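Local structure of uncharacterized protein (Pyrococcus horikoshii, 2CYJ) at residues H42-E54 and M73-E85. The protein is of unknown function, a small single-chain archaeal protein of the DUF498/DUF598 (Mth938-like) family. Numbering follows the deposited sequence. Where two conformers were deposited one is given.
Sequences HGTSHKLDPEELE and MLSLLPESKKLVE
Leu48 O takes two hydrogen bonds from the opposing segment: Ser80 OG gives one at 2.8 Å, and Leu77 N gives a nearly straight one (173°) at 3.1 Å. The donors approach from opposite faces of the carbonyl plane. Set anti to its own carbonyl carbon (chi1 -63°), Ser80 OG reaches this oxygen and also lies 3.3 Å from Pro50 CD, without a bond to Pro50 N. Ser75 N bonds to His46 O and Leu48 N to Ser75 O at 3.0 Å, completing a short parallel pairing of 47-48 with 75-76. On one face of this pair Lys47 NZ and Ser75 OG share a water that also donates to Met73 O, while Lys47 CB lies 3.8 Å from Leu77 CD2. Met73 O sits over the centre of the His46 ring, 3.6 Å above its plane. On the other face Leu48 CB meets Leu76 CD2 at 4.0 Å, and Leu48 continues onto Ile113 of strand 110-115. Helices 50-54 and 78-83 run side by side at 32°; Leu53 and Leu83 slide past each other, and Leu53 CD2 lies 4.2 Å from Val84 CG1. Asp49, the N-cap of helix 50-54, accepts from Glu52 N through OD1; Glu52 OE1 is salt-bridged to Arg33, and Ser38 OG bonds OE2. The strand pair thus leads into two helices whose N-terminal ends are tied together at one carbonyl oxygen gripped by two hydrogen bonds.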
loop_
_atom_site.group_PDB
_atom_site.type_symbol
_atom_site.label_atom_id
_atom_site.label_comp_id
_atom_site.label_asym_id
_atom_site.label_seq_id
_atom_site.Cartn_x
_atom_site.Cartn_y
_atom_site.Cartn_z
ATOM N N HIS A 42 10.600 -0.184 14.794
ATOM C CA HIS A 42 11.609 0.601 14.092
ATOM C C HIS A 42 11.551 2.100 14.381
ATOM O O HIS A 42 12.198 2.894 13.695
ATOM C CB HIS A 42 11.484 0.360 12.585
ATOM C CG HIS A 42 11.598 -1.080 12.197
ATOM N ND1 HIS A 42 10.720 -2.045 12.647
ATOM C CD2 HIS A 42 12.501 -1.729 11.424
ATOM C CE1 HIS A 42 11.081 -3.222 12.172
ATOM N NE2 HIS A 42 12.160 -3.060 11.426
ATOM N N GLY A 43 10.778 2.483 15.392
ATOM C CA GLY A 43 10.664 3.889 15.741
ATOM C C GLY A 43 10.015 4.709 14.642
ATOM O O GLY A 43 9.740 5.898 14.820
ATOM N N THR A 44 9.780 4.072 13.500
ATOM C CA THR A 44 9.151 4.722 12.355
ATOM C C THR A 44 8.611 3.676 11.388
ATOM O O THR A 44 9.187 2.596 11.239
ATOM C CB THR A 44 10.146 5.635 11.596
ATOM O OG1 THR A 44 9.519 6.148 10.412
ATOM C CG2 THR A 44 11.399 4.863 11.207
ATOM N N SER A 45 7.497 3.997 10.736
ATOM C CA SER A 45 6.886 3.088 9.777
ATOM C C SER A 45 7.513 3.276 8.404
ATOM O O SER A 45 7.055 2.694 7.423
ATOM C CB SER A 45 5.380 3.333 9.694
ATOM O OG SER A 45 4.760 3.050 10.930
ATOM N N HIS A 46 8.558 4.102 8.365
ATOM C CA HIS A 46 9.319 4.413 7.151
ATOM C C HIS A 46 9.922 3.135 6.587
ATOM O O HIS A 46 10.419 3.097 5.456
ATOM C CB HIS A 46 10.462 5.366 7.487
ATOM C CG HIS A 46 10.391 6.677 6.772
ATOM N ND1 HIS A 46 11.503 7.460 6.556
ATOM C CD2 HIS A 46 9.341 7.364 6.262
ATOM C CE1 HIS A 46 11.142 8.573 5.942
ATOM N NE2 HIS A 46 9.835 8.540 5.753
ATOM N N LYS A 47 9.911 2.105 7.423
ATOM C CA LYS A 47 10.419 0.791 7.077
ATOM C C LYS A 47 9.278 -0.156 7.410
ATOM O O LYS A 47 9.117 -0.565 8.560
ATOM C CB LYS A 47 11.641 0.452 7.932
ATOM C CG LYS A 47 12.810 1.407 7.763
ATOM C CD LYS A 47 13.421 1.292 6.380
ATOM C CE LYS A 47 14.576 2.270 6.213
ATOM N NZ LYS A 47 15.191 2.175 4.861
ATOM N N LEU A 48 8.481 -0.493 6.402
ATOM C CA LEU A 48 7.336 -1.372 6.606
ATOM C C LEU A 48 7.860 -2.760 6.954
ATOM O O LEU A 48 8.510 -3.410 6.134
ATOM C CB LEU A 48 6.468 -1.396 5.345
ATOM C CG LEU A 48 5.014 -1.805 5.602
ATOM C CD1 LEU A 48 4.114 -1.228 4.514
ATOM C CD2 LEU A 48 4.905 -3.321 5.687
ATOM N N ASP A 49 7.587 -3.222 8.169
ATOM C CA ASP A 49 8.133 -4.513 8.548
ATOM C C ASP A 49 7.206 -5.705 8.355
ATOM O O ASP A 49 6.011 -5.552 8.104
ATOM C CB ASP A 49 8.720 -4.470 9.973
ATOM C CG ASP A 49 7.678 -4.366 11.055
ATOM O OD1 ASP A 49 6.519 -4.771 10.838
ATOM O OD2 ASP A 49 8.040 -3.896 12.156
ATOM N N PRO A 50 7.761 -6.920 8.446
ATOM C CA PRO A 50 6.916 -8.097 8.251
ATOM C C PRO A 50 5.762 -8.280 9.215
ATOM O O PRO A 50 4.730 -8.821 8.835
ATOM C CB PRO A 50 7.921 -9.252 8.266
ATOM C CG PRO A 50 9.015 -8.745 9.130
ATOM C CD PRO A 50 9.160 -7.308 8.692
ATOM N N GLU A 51 5.924 -7.839 10.457
ATOM C CA GLU A 51 4.845 -7.958 11.426
ATOM C C GLU A 51 3.632 -7.173 10.942
ATOM O O GLU A 51 2.489 -7.581 11.162
ATOM C CB GLU A 51 5.284 -7.432 12.796
ATOM C CG GLU A 51 6.320 -8.308 13.501
ATOM C CD GLU A 51 7.760 -8.053 13.057
ATOM O OE1 GLU A 51 7.997 -7.220 12.155
ATOM O OE2 GLU A 51 8.667 -8.695 13.626
ATOM N N GLU A 52 3.875 -6.040 10.289
ATOM C CA GLU A 52 2.768 -5.253 9.781
ATOM C C GLU A 52 2.207 -5.886 8.506
ATOM O O GLU A 52 0.998 -6.073 8.382
ATOM C CB GLU A 52 3.183 -3.801 9.482
ATOM C CG GLU A 52 1.986 -2.973 8.973
ATOM C CD GLU A 52 2.322 -1.582 8.465
ATOM O OE1 GLU A 52 1.463 -1.005 7.761
ATOM O OE2 GLU A 52 3.416 -1.061 8.761
ATOM N N LEU A 53 3.081 -6.218 7.557
ATOM C CA LEU A 53 2.618 -6.795 6.298
ATOM C C LEU A 53 1.775 -8.058 6.464
ATOM O O LEU A 53 0.804 -8.266 5.742
ATOM C CB LEU A 53 3.810 -7.080 5.377
ATOM C CG LEU A 53 3.510 -7.664 3.993
ATOM C CD1 LEU A 53 2.507 -6.780 3.242
ATOM C CD2 LEU A 53 4.809 -7.778 3.218
ATOM N N GLU A 54 2.135 -8.901 7.419
ATOM C CA GLU A 54 1.400 -10.134 7.640
ATOM C C GLU A 54 -0.070 -9.879 7.955
ATOM O O GLU A 54 -0.922 -10.706 7.629
ATOM C CB GLU A 54 2.068 -10.933 8.769
ATOM C CG GLU A 54 1.497 -12.335 9.015
ATOM C CD GLU A 54 0.298 -12.352 9.953
ATOM O OE1 GLU A 54 0.066 -11.352 10.665
ATOM O OE2 GLU A 54 -0.405 -13.386 9.991
ATOM N N MET A 73 9.709 7.931 0.328
ATOM C CA MET A 73 10.541 7.692 1.499
ATOM C C MET A 73 10.285 6.411 2.279
ATOM O O MET A 73 11.068 6.054 3.166
ATOM C CB MET A 73 10.469 8.901 2.426
ATOM C CG MET A 73 10.935 10.158 1.735
ATOM S SD MET A 73 11.241 11.496 2.889
ATOM C CE MET A 73 11.702 12.816 1.752
ATOM N N LEU A 74 9.204 5.717 1.954
ATOM C CA LEU A 74 8.891 4.466 2.633
ATOM C C LEU A 74 9.431 3.296 1.828
ATOM O O LEU A 74 9.502 3.355 0.609
ATOM C CB LEU A 74 7.375 4.296 2.771
ATOM C CG LEU A 74 6.916 2.925 3.281
ATOM C CD1 LEU A 74 7.428 2.704 4.690
ATOM C CD2 LEU A 74 5.398 2.839 3.237
ATOM N N SER A 75 9.821 2.224 2.499
ATOM C CA SER A 75 10.274 1.060 1.761
ATOM C C SER A 75 10.003 -0.190 2.568
ATOM O O SER A 75 9.901 -0.129 3.795
ATOM C CB SER A 75 11.762 1.153 1.432
ATOM O OG SER A 75 12.545 1.074 2.603
ATOM N N LEU A 76 9.855 -1.308 1.867
ATOM C CA LEU A 76 9.635 -2.602 2.500
ATOM C C LEU A 76 10.969 -3.123 3.006
ATOM O O LEU A 76 11.971 -3.068 2.288
ATOM C CB LEU A 76 9.105 -3.617 1.485
ATOM C CG LEU A 76 7.688 -3.488 0.937
ATOM C CD1 LEU A 76 7.488 -4.478 -0.198
ATOM C CD2 LEU A 76 6.692 -3.743 2.057
ATOM N N LEU A 77 10.995 -3.629 4.232
ATOM C CA LEU A 77 12.228 -4.190 4.758
ATOM C C LEU A 77 12.481 -5.485 3.992
ATOM O O LEU A 77 11.566 -6.057 3.396
ATOM C CB LEU A 77 12.095 -4.485 6.252
ATOM C CG LEU A 77 12.205 -3.284 7.192
ATOM C CD1 LEU A 77 11.982 -3.737 8.622
ATOM C CD2 LEU A 77 13.585 -2.642 7.041
ATOM N N PRO A 78 13.733 -5.958 3.979
ATOM C CA PRO A 78 14.051 -7.199 3.270
ATOM C C PRO A 78 13.182 -8.379 3.722
ATOM O O PRO A 78 12.738 -9.188 2.903
ATOM C CB PRO A 78 15.527 -7.402 3.599
ATOM C CG PRO A 78 16.036 -5.989 3.673
ATOM C CD PRO A 78 14.955 -5.303 4.479
ATOM N N GLU A 79 12.935 -8.458 5.027
ATOM C CA GLU A 79 12.132 -9.528 5.610
ATOM C C GLU A 79 10.683 -9.437 5.132
ATOM O O GLU A 79 9.990 -10.449 5.030
ATOM C CB GLU A 79 12.197 -9.443 7.138
ATOM C CG GLU A 79 13.602 -9.167 7.681
ATOM C CD GLU A 79 14.115 -7.777 7.309
ATOM O OE1 GLU A 79 13.467 -6.782 7.685
ATOM O OE2 GLU A 79 15.164 -7.682 6.640
ATOM N N SER A 80 10.222 -8.227 4.832
ATOM C CA SER A 80 8.859 -8.062 4.344
ATOM C C SER A 80 8.808 -8.576 2.918
ATOM O O SER A 80 7.870 -9.276 2.526
ATOM C CB SER A 80 8.441 -6.597 4.385
ATOM O OG SER A 80 8.436 -6.140 5.721
ATOM N N LYS A 81 9.829 -8.232 2.140
ATOM C CA LYS A 81 9.893 -8.685 0.761
ATOM C C LYS A 81 9.961 -10.207 0.709
ATOM O O LYS A 81 9.392 -10.828 -0.189
ATOM C CB LYS A 81 11.096 -8.055 0.046
ATOM C CG LYS A 81 10.877 -6.572 -0.253
ATOM C CD LYS A 81 12.006 -5.944 -1.054
ATOM C CE LYS A 81 13.245 -5.734 -0.202
ATOM N NZ LYS A 81 14.210 -4.790 -0.843
ATOM N N LYS A 82 10.636 -10.808 1.684
ATOM C CA LYS A 82 10.759 -12.263 1.733
ATOM C C LYS A 82 9.382 -12.913 1.899
ATOM O O LYS A 82 9.091 -13.958 1.314
ATOM C CB LYS A 82 11.662 -12.666 2.902
ATOM C CG LYS A 82 11.942 -14.161 3.006
ATOM C CD LYS A 82 12.982 -14.602 1.993
ATOM C CE LYS A 82 13.335 -16.071 2.182
ATOM N NZ LYS A 82 14.398 -16.510 1.239
ATOM N N LEU A 83 8.537 -12.281 2.701
ATOM C CA LEU A 83 7.197 -12.776 2.970
ATOM C C LEU A 83 6.378 -12.913 1.682
ATOM O O LEU A 83 5.542 -13.812 1.567
ATOM C CB LEU A 83 6.512 -11.825 3.959
ATOM C CG LEU A 83 5.255 -12.268 4.702
ATOM C CD1 LEU A 83 5.485 -13.625 5.362
ATOM C CD2 LEU A 83 4.915 -11.210 5.748
ATOM N N VAL A 84 6.631 -12.037 0.711
ATOM C CA VAL A 84 5.912 -12.061 -0.563
ATOM C C VAL A 84 6.838 -12.276 -1.761
ATOM O O VAL A 84 6.574 -11.797 -2.863
ATOM C CB VAL A 84 5.116 -10.747 -0.763
ATOM C CG1 VAL A 84 3.981 -10.678 0.250
ATOM C CG2 VAL A 84 6.031 -9.550 -0.599
ATOM N N GLU A 85 7.914 -13.022 -1.541
ATOM C CA GLU A 85 8.884 -13.278 -2.592
ATOM C C GLU A 85 8.300 -14.061 -3.776
ATOM O O GLU A 85 8.863 -14.043 -4.867
ATOM C CB GLU A 85 10.102 -14.000 -1.999
ATOM C CG GLU A 85 9.822 -15.405 -1.519
ATOM C CD GLU A 85 11.055 -16.082 -0.936
ATOM O OE1 GLU A 85 12.179 -15.690 -1.306
ATOM O OE2 GLU A 85 10.891 -17.017 -0.123
HETATM O O HOH W 1 12.979 3.680 3.332
#